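Local coordinates for beta-L-arabinobiosidase (Bacteroides thetaiotaomicron, PDB 5MQR), which probably hydrolyses glycosidic linkages of plant pectin, combining a sialidase-like beta-propeller with an alpha-helical glycoside hydrolase domain, at residues Glu807-Gly812 and His929-Thr934; Tyr893-Asp898 and Met958-Asn963; Gly85-Gln90 and Tyr114-Pro119; Asp97-Pro102 and Asp177-Gly182. All blocks are in the same frame, centred on the assembly; numbering follows the deposited sequence.

Contact 1: Glu807-Gly812 and His929-Thr934; sequences ESISGG and HPEFRT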
# COMPACT_ATOMS: atom_id res chain seq x y z
N GLU A 807 44.72 23.68 -3.12
CA GLU A 807 44.88 23.97 -4.55
C GLU A 807 43.58 24.46 -5.24
O GLU A 807 43.36 24.16 -6.42
CB GLU A 807 45.44 22.77 -5.35
CG GLU A 807 46.46 21.87 -4.67
CD GLU A 807 47.58 22.61 -3.99
OE1 GLU A 807 48.13 23.57 -4.56
OE2 GLU A 807 47.90 22.19 -2.85
N SER A 808 42.74 25.19 -4.51
CA SER A 808 41.62 25.86 -5.13
C SER A 808 42.17 27.02 -5.95
O SER A 808 43.28 27.48 -5.70
CB SER A 808 40.64 26.37 -4.07
OG SER A 808 41.13 27.50 -3.37
N ILE A 809 41.39 27.49 -6.92
CA ILE A 809 41.75 28.65 -7.72
C ILE A 809 41.73 29.91 -6.85
O ILE A 809 42.73 30.64 -6.80
CB ILE A 809 40.84 28.82 -8.95
CG1 ILE A 809 41.04 27.62 -9.91
CG2 ILE A 809 41.16 30.13 -9.69
CD1 ILE A 809 40.04 27.52 -11.05
N SER A 810 40.62 30.17 -6.16
CA SER A 810 40.53 31.42 -5.38
C SER A 810 41.58 31.41 -4.27
O SER A 810 42.16 32.43 -3.92
CB SER A 810 39.13 31.67 -4.80
OG SER A 810 38.79 30.73 -3.81
N GLY A 811 41.80 30.23 -3.73
CA GLY A 811 43.02 29.92 -3.09
C GLY A 811 43.08 30.24 -1.63
O GLY A 811 42.12 30.72 -0.99
N GLY A 812 44.24 29.82 -1.12
CA GLY A 812 44.80 30.34 0.04
C GLY A 812 45.64 29.44 0.89
O GLY A 812 45.32 29.35 2.05
N HIS A 929 37.19 28.94 -16.59
CA HIS A 929 38.26 29.69 -15.99
C HIS A 929 39.63 29.20 -16.50
O HIS A 929 39.89 27.99 -16.53
CB HIS A 929 38.20 29.66 -14.47
CG HIS A 929 38.99 30.75 -13.84
ND1 HIS A 929 40.32 30.59 -13.52
CD2 HIS A 929 38.67 32.02 -13.51
CE1 HIS A 929 40.79 31.72 -13.02
NE2 HIS A 929 39.80 32.60 -12.99
N PRO A 930 40.51 30.15 -16.93
CA PRO A 930 41.79 29.73 -17.50
C PRO A 930 42.69 28.92 -16.56
O PRO A 930 43.53 28.17 -17.03
CB PRO A 930 42.48 31.06 -17.88
CG PRO A 930 41.40 32.10 -17.90
CD PRO A 930 40.33 31.62 -16.97
N GLU A 931 42.55 29.10 -15.26
CA GLU A 931 43.26 28.27 -14.28
C GLU A 931 42.57 26.94 -13.91
O GLU A 931 43.05 26.23 -13.00
CB GLU A 931 43.58 29.07 -13.02
CG GLU A 931 44.35 30.36 -13.26
CD GLU A 931 44.55 31.17 -11.98
OE1 GLU A 931 44.82 30.54 -10.93
OE2 GLU A 931 44.43 32.43 -12.02
N PHE A 932 41.49 26.58 -14.60
CA PHE A 932 40.77 25.31 -14.37
C PHE A 932 41.72 24.13 -14.55
O PHE A 932 42.27 23.96 -15.61
CB PHE A 932 39.56 25.18 -15.32
CG PHE A 932 38.73 23.94 -15.09
CD1 PHE A 932 39.03 22.75 -15.74
CD2 PHE A 932 37.64 23.96 -14.21
CE1 PHE A 932 38.26 21.60 -15.53
CE2 PHE A 932 36.87 22.82 -14.01
CZ PHE A 932 37.18 21.64 -14.66
N ARG A 933 41.88 23.34 -13.48
CA ARG A 933 42.71 22.13 -13.46
C ARG A 933 44.09 22.30 -14.08
O ARG A 933 44.52 21.53 -14.94
CB ARG A 933 41.95 20.93 -14.03
CG ARG A 933 40.74 20.54 -13.17
CD ARG A 933 40.14 19.18 -13.54
NE ARG A 933 41.09 18.10 -13.26
CZ ARG A 933 41.13 16.92 -13.87
NH1 ARG A 933 40.24 16.58 -14.81
NH2 ARG A 933 42.06 16.05 -13.52
N THR A 934 44.80 23.31 -13.58
CA THR A 934 46.16 23.61 -14.00
C THR A 934 47.20 23.30 -12.92
O THR A 934 48.37 23.63 -13.11
CB THR A 934 46.31 25.10 -14.39
OG1 THR A 934 45.81 25.93 -13.32
CG2 THR A 934 45.55 25.41 -15.70
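Ile809 reaches across to the turn His929-Phe932, and all the packing between the two segments passes through this one side chain. Its CB points at the turn and splits the contact into two branches. The CG2 methyl, held anti to the backbone N, lies 3.7 Å from CE1 of His929, coming at the imidazole obliquely, and 3.9 Å from OE1 of Glu931. That oxygen is not left to the methyl, because it also forms a salt bridge with Arg935. The other branch runs over backbone: Ile809 CG1 is 3.9 Å from Glu931 O, and with chi2 at 170° the extended chain carries CD1 to 3.8 Å from the same carbonyl oxygen and 3.9 Å from Phe932 N. Both segments are loops of the MGH1-like glycoside hydrolase domain, a family built as an (alpha/alpha)6 barrel; one precedes helix 820-839 and the other helix 948-964. The turn is type I, closed by Phe932 N donating to His929 O. Glu931 N donates to His929 ND1 at 3.2 Å, with the donor lying 32° out of the ring plane, which limits the freedom of the imidazole to rotate. From just beyond the turn, Thr934 OG1 binds Glu931 O at 2.8 Å, from above the carbonyl plane. On the isoleucine side an ST motif sets the backbone, Gly811 N donating to Ser808 OG at 2.8 Å.

Contact 2: Tyr893-Asp898 and Met958-Asn963; sequences YFNLPD and MANFMN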
# COMPACT_ATOMS: atom_id res chain seq x y z
N TYR A 893 23.27 26.51 1.31
CA TYR A 893 23.31 25.39 2.26
C TYR A 893 22.70 25.78 3.62
O TYR A 893 22.14 24.94 4.32
CB TYR A 893 24.75 24.90 2.45
CG TYR A 893 24.92 23.62 3.19
CD1 TYR A 893 24.90 23.60 4.56
CD2 TYR A 893 25.18 22.43 2.51
CE1 TYR A 893 25.04 22.42 5.26
CE2 TYR A 893 25.36 21.24 3.20
CZ TYR A 893 25.29 21.24 4.58
OH TYR A 893 25.47 20.08 5.31
N PHE A 894 22.80 27.06 3.98
CA PHE A 894 22.25 27.55 5.24
C PHE A 894 21.15 28.56 5.03
O PHE A 894 20.82 29.31 5.94
CB PHE A 894 23.38 28.15 6.08
CG PHE A 894 24.55 27.24 6.24
CD1 PHE A 894 24.57 26.30 7.25
CD2 PHE A 894 25.60 27.31 5.37
CE1 PHE A 894 25.65 25.42 7.38
CE2 PHE A 894 26.68 26.45 5.49
CZ PHE A 894 26.72 25.50 6.50
N ASN A 895 20.56 28.58 3.84
CA ASN A 895 19.53 29.56 3.48
C ASN A 895 19.93 31.01 3.82
O ASN A 895 19.12 31.80 4.29
CB ASN A 895 18.19 29.19 4.14
CG ASN A 895 17.70 27.82 3.72
OD1 ASN A 895 17.28 27.62 2.59
ND2 ASN A 895 17.76 26.87 4.61
N LEU A 896 21.20 31.34 3.59
CA LEU A 896 21.72 32.67 3.91
C LEU A 896 21.12 33.77 3.04
O LEU A 896 20.67 34.79 3.57
CB LEU A 896 23.26 32.68 3.86
CG LEU A 896 24.03 33.92 4.31
CD1 LEU A 896 25.49 33.59 4.57
CD2 LEU A 896 23.94 35.03 3.28
N PRO A 897 21.15 33.61 1.70
CA PRO A 897 20.75 34.79 0.90
C PRO A 897 19.27 35.13 1.01
O PRO A 897 18.47 34.27 1.34
CB PRO A 897 21.11 34.38 -0.54
CG PRO A 897 22.16 33.31 -0.36
CD PRO A 897 21.67 32.54 0.83
N ASP A 898 18.98 36.41 0.78
CA ASP A 898 17.63 36.91 0.56
C ASP A 898 16.96 36.31 -0.66
O ASP A 898 17.62 35.75 -1.55
CB ASP A 898 17.66 38.44 0.34
CG ASP A 898 17.91 39.19 1.62
OD1 ASP A 898 17.28 38.78 2.62
OD2 ASP A 898 18.72 40.16 1.64
N MSE A 958 21.16 23.39 -3.39
CA MSE A 958 20.25 23.48 -4.54
C MSE A 958 18.86 23.09 -4.14
O MSE A 958 17.88 23.73 -4.54
CB MSE A 958 20.72 22.58 -5.67
CG MSE A 958 19.99 22.86 -6.97
SE MSE A 958 20.54 21.59 -8.39
CE MSE A 958 22.47 21.28 -8.17
N ALA A 959 18.77 22.05 -3.33
CA ALA A 959 17.50 21.64 -2.74
C ALA A 959 16.91 22.72 -1.86
O ALA A 959 15.71 22.96 -1.93
CB ALA A 959 17.67 20.34 -1.95
N ASN A 960 17.73 23.37 -1.03
CA ASN A 960 17.23 24.45 -0.18
C ASN A 960 16.65 25.57 -1.02
O ASN A 960 15.57 26.07 -0.75
CB ASN A 960 18.33 25.02 0.72
CG ASN A 960 18.68 24.12 1.89
OD1 ASN A 960 17.94 23.19 2.25
ND2 ASN A 960 19.80 24.41 2.51
N PHE A 961 17.41 25.94 -2.04
CA PHE A 961 17.03 26.97 -2.98
C PHE A 961 15.71 26.61 -3.63
O PHE A 961 14.81 27.43 -3.68
CB PHE A 961 18.10 27.13 -4.05
CG PHE A 961 17.83 28.23 -5.03
CD1 PHE A 961 17.76 29.57 -4.61
CD2 PHE A 961 17.73 27.95 -6.41
CE1 PHE A 961 17.56 30.57 -5.53
CE2 PHE A 961 17.54 28.96 -7.33
CZ PHE A 961 17.44 30.26 -6.89
N MSE A 962 15.58 25.37 -4.09
CA MSE A 962 14.36 24.94 -4.77
C MSE A 962 13.17 24.82 -3.85
O MSE A 962 12.02 25.07 -4.26
CB MSE A 962 14.61 23.64 -5.51
CG MSE A 962 15.49 23.93 -6.71
SE MSE A 962 15.98 22.26 -7.62
CE MSE A 962 14.26 21.99 -8.51
N ASN A 963 13.41 24.44 -2.60
CA ASN A 963 12.34 24.36 -1.61
C ASN A 963 11.93 25.70 -1.00
O ASN A 963 10.75 25.90 -0.77
CB ASN A 963 12.71 23.41 -0.47
CG ASN A 963 12.45 21.98 -0.81
OD1 ASN A 963 11.35 21.48 -0.55
ND2 ASN A 963 13.44 21.30 -1.40
O HOH W 1 17.00 23.96 4.65
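The Schellman motif that closes the helix before Asn895 sets Tyr893 and Asn895 against Asn960, on helix 948-964. Asn895 is the C-prime residue, with phi at +48°, and its side chain crosses that of Asn960 at about a right angle, while the two amide planes are 38° apart. The closest side-chain approach is from Asn895 OD1 to Asn960 CB, 3.4 Å; the polar partner of this OD1 is Asn964 ND2. A water joins the two amides: Asn895 ND2 donates to it at 3.0 Å, and it donates weakly to Asn960 OD1 at 2.7 Å. That oxygen also accepts from Arg1033. The contact joins a helix end to helix 948-964 within the MGH1-like domain, of (alpha/alpha)6-barrel type. Asn960 CG stands anti to its carbonyl carbon (chi1 -76°), which carries ND2 to the terminus, where it binds Trp892 O and lies 3.0 Å from Tyr893 O. With an alanine at Asn895 the water would probably lose its donor and Asn964 ND2 its acceptor, leaving a gap beside Asn960 CB. One turn further along helix 948-964, Asn963 ND2 donates to Ala959 O at 2.9 Å, meeting it from the face opposite to that used by Asn963 N.

Contact 3: Gly85-Gln90 and Tyr114-Pro119; sequences GQFYYQ and YQWTNP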
# COMPACT_ATOMS: atom_id res chain seq x y z
N GLY A 85 -29.87 5.78 -3.55
CA GLY A 85 -29.24 5.48 -2.28
C GLY A 85 -29.45 4.07 -1.76
O GLY A 85 -29.17 3.82 -0.60
N GLN A 86 -29.91 3.13 -2.58
CA GLN A 86 -30.20 1.76 -2.11
C GLN A 86 -29.69 0.69 -3.06
O GLN A 86 -29.78 0.87 -4.27
CB GLN A 86 -31.71 1.54 -1.90
CG GLN A 86 -32.25 2.30 -0.70
CD GLN A 86 -33.75 2.18 -0.50
OE1 GLN A 86 -34.38 3.14 -0.09
NE2 GLN A 86 -34.32 1.01 -0.77
N PHE A 87 -29.24 -0.43 -2.49
CA PHE A 87 -28.95 -1.63 -3.25
C PHE A 87 -30.25 -2.32 -3.62
O PHE A 87 -31.18 -2.35 -2.81
CB PHE A 87 -28.12 -2.62 -2.46
CG PHE A 87 -26.74 -2.14 -2.13
CD1 PHE A 87 -26.48 -1.47 -0.93
CD2 PHE A 87 -25.68 -2.41 -2.99
CE1 PHE A 87 -25.20 -1.07 -0.61
CE2 PHE A 87 -24.40 -2.01 -2.68
CZ PHE A 87 -24.16 -1.33 -1.50
N TYR A 88 -30.31 -2.86 -4.83
CA TYR A 88 -31.36 -3.74 -5.27
C TYR A 88 -30.71 -5.06 -5.70
O TYR A 88 -29.78 -5.08 -6.52
CB TYR A 88 -32.14 -3.10 -6.41
CG TYR A 88 -32.96 -1.93 -5.93
CD1 TYR A 88 -32.40 -0.68 -5.81
CD2 TYR A 88 -34.28 -2.09 -5.55
CE1 TYR A 88 -33.14 0.38 -5.32
CE2 TYR A 88 -35.03 -1.03 -5.07
CZ TYR A 88 -34.45 0.21 -4.95
OH TYR A 88 -35.16 1.30 -4.48
N TYR A 89 -31.24 -6.15 -5.12
CA TYR A 89 -30.67 -7.49 -5.19
C TYR A 89 -31.80 -8.39 -5.70
O TYR A 89 -32.85 -8.52 -5.04
CB TYR A 89 -30.21 -7.91 -3.80
CG TYR A 89 -29.41 -9.19 -3.71
CD1 TYR A 89 -30.00 -10.42 -3.90
CD2 TYR A 89 -28.05 -9.16 -3.37
CE1 TYR A 89 -29.28 -11.59 -3.81
CE2 TYR A 89 -27.32 -10.33 -3.24
CZ TYR A 89 -27.93 -11.54 -3.47
OH TYR A 89 -27.23 -12.72 -3.39
N GLN A 90 -31.61 -8.95 -6.88
CA GLN A 90 -32.59 -9.81 -7.55
C GLN A 90 -32.02 -11.22 -7.54
O GLN A 90 -30.82 -11.38 -7.70
CB GLN A 90 -32.76 -9.36 -9.00
CG GLN A 90 -33.97 -9.91 -9.69
CD GLN A 90 -33.84 -10.00 -11.22
OE1 GLN A 90 -32.95 -10.68 -11.73
NE2 GLN A 90 -34.75 -9.35 -11.94
N TYR A 114 -26.02 -4.08 4.48
CA TYR A 114 -25.95 -5.02 5.62
C TYR A 114 -27.32 -5.51 6.11
O TYR A 114 -27.49 -6.68 6.46
CB TYR A 114 -25.19 -4.38 6.80
CG TYR A 114 -23.73 -4.17 6.51
CD1 TYR A 114 -23.30 -3.06 5.79
CD2 TYR A 114 -22.77 -5.11 6.91
CE1 TYR A 114 -21.95 -2.88 5.50
CE2 TYR A 114 -21.43 -4.93 6.62
CZ TYR A 114 -21.02 -3.82 5.92
OH TYR A 114 -19.68 -3.63 5.66
N GLN A 115 -28.28 -4.58 6.16
CA GLN A 115 -29.66 -4.82 6.61
C GLN A 115 -30.58 -4.68 5.40
O GLN A 115 -30.68 -3.62 4.78
CB GLN A 115 -30.03 -3.77 7.66
CG GLN A 115 -31.44 -3.84 8.21
CD GLN A 115 -31.84 -2.62 9.04
OE1 GLN A 115 -31.36 -1.50 8.84
NE2 GLN A 115 -32.77 -2.83 9.96
N TRP A 116 -31.31 -5.75 5.11
CA TRP A 116 -32.12 -5.86 3.91
C TRP A 116 -33.61 -6.08 4.24
O TRP A 116 -33.95 -6.68 5.25
CB TRP A 116 -31.62 -7.04 3.08
CG TRP A 116 -30.24 -6.88 2.59
CD1 TRP A 116 -29.09 -7.04 3.30
CD2 TRP A 116 -29.85 -6.50 1.27
NE1 TRP A 116 -28.00 -6.78 2.51
CE2 TRP A 116 -28.44 -6.45 1.25
CE3 TRP A 116 -30.55 -6.20 0.10
CZ2 TRP A 116 -27.72 -6.10 0.11
CZ3 TRP A 116 -29.85 -5.88 -1.03
CH2 TRP A 116 -28.44 -5.83 -1.02
N THR A 117 -34.48 -5.62 3.35
CA THR A 117 -35.88 -5.98 3.39
C THR A 117 -36.04 -7.47 3.03
O THR A 117 -35.11 -8.10 2.48
CB THR A 117 -36.69 -5.17 2.38
OG1 THR A 117 -36.15 -5.38 1.07
CG2 THR A 117 -36.64 -3.67 2.71
N ASN A 118 -37.21 -8.01 3.33
CA ASN A 118 -37.53 -9.37 2.94
C ASN A 118 -37.66 -9.53 1.42
O ASN A 118 -38.08 -8.60 0.73
CB ASN A 118 -38.82 -9.83 3.64
CG ASN A 118 -38.66 -9.95 5.16
OD1 ASN A 118 -37.58 -10.25 5.68
ND2 ASN A 118 -39.73 -9.70 5.87
N PRO A 119 -37.26 -10.71 0.88
CA PRO A 119 -37.49 -10.99 -0.54
C PRO A 119 -38.95 -10.80 -0.84
O PRO A 119 -39.79 -11.26 -0.09
CB PRO A 119 -37.11 -12.47 -0.70
CG PRO A 119 -36.23 -12.76 0.44
CD PRO A 119 -36.52 -11.79 1.56
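Trp116 lays the far corner of its indole against Phe87 and Tyr89 of strand 86-94, and the tight packing is concentrated there. CH2 of Trp116 is 3.5 Å from Phe87 CB, and CZ3 of Trp116 is 3.5 Å from Tyr89 CB, so two residues facing the same side of the strand receive neighbouring atoms of the six-membered ring. The aromatic groups add a T-shaped pair: the edge of Tyr89 is turned to the face of Trp116, the six-membered ring centroids being 5.6 Å apart and the planes at 78°. Tyr89 CG lies anti to the backbone N (chi1 -171°), which turns its ring to the indole; Phe87 CG instead stands beside its N, and that ring runs off to meet Trp388. The strand belongs to a four-stranded antiparallel blade of the N-terminal beta-propeller. Trp116 follows its third strand in a sequence that resembles a shortened Asp box, consistent with Asp112 OD1 accepting from the backbone N of both Tyr114 and Gln115 and with Ser110 OG bonded to Gln115 O. Leu56 of strand 52-57 touches both Trp116 and Tyr89 and thickens the packed side, while Tyr89 OH is bound to Trp399 O. The other side is looser: Trp116 remains partly exposed, and the flanking residues Thr117 and Asn118 are exposed, although Thr117 OG1 is held by Thr109 N. A serine in place of Trp116 would probably open a gap over Phe87 CB and Tyr89 CB and deprive the Tyr89 edge of its aromatic face.

Contact 4: Asp97-Pro102 and Asp177-Gly182; sequences DEHVPP and DDPNDG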
# COMPACT_ATOMS: atom_id res chain seq x y z
N ASP A 97 -35.47 -27.81 -6.81
CA ASP A 97 -34.65 -28.38 -7.88
C ASP A 97 -34.57 -27.42 -9.07
O ASP A 97 -35.57 -26.81 -9.47
CB ASP A 97 -35.26 -29.71 -8.31
CG ASP A 97 -35.19 -30.77 -7.22
OD1 ASP A 97 -36.07 -30.82 -6.33
OD2 ASP A 97 -34.25 -31.58 -7.24
N GLU A 98 -33.37 -27.29 -9.62
CA GLU A 98 -33.14 -26.51 -10.84
C GLU A 98 -33.97 -27.08 -11.97
O GLU A 98 -34.01 -28.32 -12.16
CB GLU A 98 -31.65 -26.50 -11.24
CG GLU A 98 -31.29 -25.51 -12.35
CD GLU A 98 -29.79 -25.34 -12.55
OE1 GLU A 98 -29.13 -24.70 -11.71
OE2 GLU A 98 -29.26 -25.86 -13.56
N HIS A 99 -34.67 -26.18 -12.65
CA HIS A 99 -35.54 -26.51 -13.79
C HIS A 99 -36.74 -27.38 -13.43
O HIS A 99 -37.36 -28.00 -14.32
CB HIS A 99 -34.73 -27.17 -14.92
CG HIS A 99 -33.57 -26.33 -15.40
ND1 HIS A 99 -32.51 -26.86 -16.11
CD2 HIS A 99 -33.32 -25.01 -15.29
CE1 HIS A 99 -31.66 -25.90 -16.40
NE2 HIS A 99 -32.12 -24.77 -15.91
N VAL A 100 -37.09 -27.43 -12.14
CA VAL A 100 -38.30 -28.09 -11.70
C VAL A 100 -39.22 -27.00 -11.18
O VAL A 100 -38.89 -26.35 -10.17
CB VAL A 100 -38.04 -29.18 -10.63
CG1 VAL A 100 -39.36 -29.82 -10.17
CG2 VAL A 100 -37.09 -30.24 -11.19
N PRO A 101 -40.36 -26.78 -11.86
CA PRO A 101 -41.26 -25.70 -11.47
C PRO A 101 -41.93 -25.95 -10.11
O PRO A 101 -41.90 -27.08 -9.64
CB PRO A 101 -42.30 -25.68 -12.58
CG PRO A 101 -42.28 -27.06 -13.16
CD PRO A 101 -40.91 -27.62 -12.94
N PRO A 102 -42.51 -24.94 -9.47
CA PRO A 102 -42.57 -23.56 -9.98
C PRO A 102 -41.26 -22.78 -9.82
O PRO A 102 -40.28 -23.28 -9.28
CB PRO A 102 -43.72 -22.92 -9.17
CG PRO A 102 -43.82 -23.74 -7.92
CD PRO A 102 -43.38 -25.13 -8.29
N ASP A 177 -34.86 -31.14 -19.42
CA ASP A 177 -35.13 -30.19 -20.49
C ASP A 177 -34.40 -28.88 -20.24
O ASP A 177 -34.02 -28.57 -19.11
CB ASP A 177 -36.64 -29.98 -20.62
CG ASP A 177 -37.07 -29.31 -21.94
OD1 ASP A 177 -36.23 -29.04 -22.82
OD2 ASP A 177 -38.28 -29.07 -22.07
N ASP A 178 -34.18 -28.14 -21.31
CA ASP A 178 -33.42 -26.89 -21.30
C ASP A 178 -34.37 -25.70 -21.57
O ASP A 178 -34.86 -25.54 -22.70
CB ASP A 178 -32.34 -26.98 -22.37
CG ASP A 178 -31.64 -25.66 -22.61
OD1 ASP A 178 -31.45 -24.88 -21.64
OD2 ASP A 178 -31.25 -25.43 -23.78
N PRO A 179 -34.64 -24.86 -20.54
CA PRO A 179 -35.53 -23.70 -20.75
C PRO A 179 -34.88 -22.56 -21.55
O PRO A 179 -35.58 -21.66 -22.02
CB PRO A 179 -35.84 -23.25 -19.31
CG PRO A 179 -34.61 -23.61 -18.55
CD PRO A 179 -34.17 -24.92 -19.14
N ASN A 180 -33.56 -22.60 -21.71
CA ASN A 180 -32.80 -21.58 -22.43
C ASN A 180 -32.41 -22.10 -23.80
O ASN A 180 -31.28 -21.89 -24.24
CB ASN A 180 -31.55 -21.22 -21.64
CG ASN A 180 -31.84 -21.01 -20.18
OD1 ASN A 180 -32.87 -20.42 -19.81
ND2 ASN A 180 -30.95 -21.51 -19.33
N ASP A 181 -33.37 -22.75 -24.46
CA ASP A 181 -33.14 -23.41 -25.76
C ASP A 181 -33.55 -22.49 -26.94
O ASP A 181 -33.44 -22.90 -28.11
CB ASP A 181 -33.89 -24.74 -25.82
CG ASP A 181 -35.39 -24.58 -25.61
OD1 ASP A 181 -35.83 -23.48 -25.21
OD2 ASP A 181 -36.14 -25.56 -25.83
N GLY A 182 -34.03 -21.29 -26.62
CA GLY A 182 -34.55 -20.37 -27.62
C GLY A 182 -35.95 -20.73 -28.06
O GLY A 182 -36.43 -20.20 -29.07
O HOH W 2 -32.59 -29.43 -16.88
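A water bridges His99 and Asp177, lying 2.7 Å from His99 ND1 in the plane of the imidazole, at its edge, and donating to Asp177 O at 2.8 Å. It spans a direct separation of 3.8 Å between His99 ND1 and Asp177 O. The contact joins two blades of the N-terminal beta-propeller: His99 belongs to the loop between strands 86-94 and 104-110, Asp177 to the corresponding loop between strands 163-170 and 186-192. His99 is presented by a type II turn running from Asp97 to Val100, where it takes the third position with phi at +65°. Its CG stands anti to the carbonyl carbon (chi1 -56°), an orientation that brings the ring to Pro179. Ile148 of strand 148-157 touches both His99 and Pro179. The loop opposite is ordered by its own acids. Asp177 OD1 accepts from Asp178 N at 2.7 Å, from above the carboxylate plane, and also forms a salt bridge with Lys134; Asp178 OD1 accepts from Asn180 N at 3.1 Å in an Asx turn that has Pro179 as its middle residue. The imidazole is sandwiched. Glu98 CG lies over one face, toward the rim, and on the opposite face Pro179 makes a CH-pi contact, its CD 3.8 Å from the centroid of the His99 ring and only 6° off the ring normal.

The four contacts fall into two pairs on opposite sides of the chain's centre. Contacts 1 and 2 share the MGH1-like domain, their centres 26 Å apart and nearest atoms about 16 Å apart; contacts 3 and 4 share the N-terminal propeller, with centres 27 Å and nearest atoms about 13 Å apart. Within each pair the segments alternate along the chain, yet neither pair touches. Between the pairs the separation is far larger, from 60 Å between the centres of contacts 2 and 3 to 95 Å for contacts 1 and 4. In the propeller, the Tyr89 side chain of contact 3 lies about 10 Å from a bound calcium ion, and the His99 side chain of contact 4 about 5 Å from an ethanediol, probably from the crystallisation liquor.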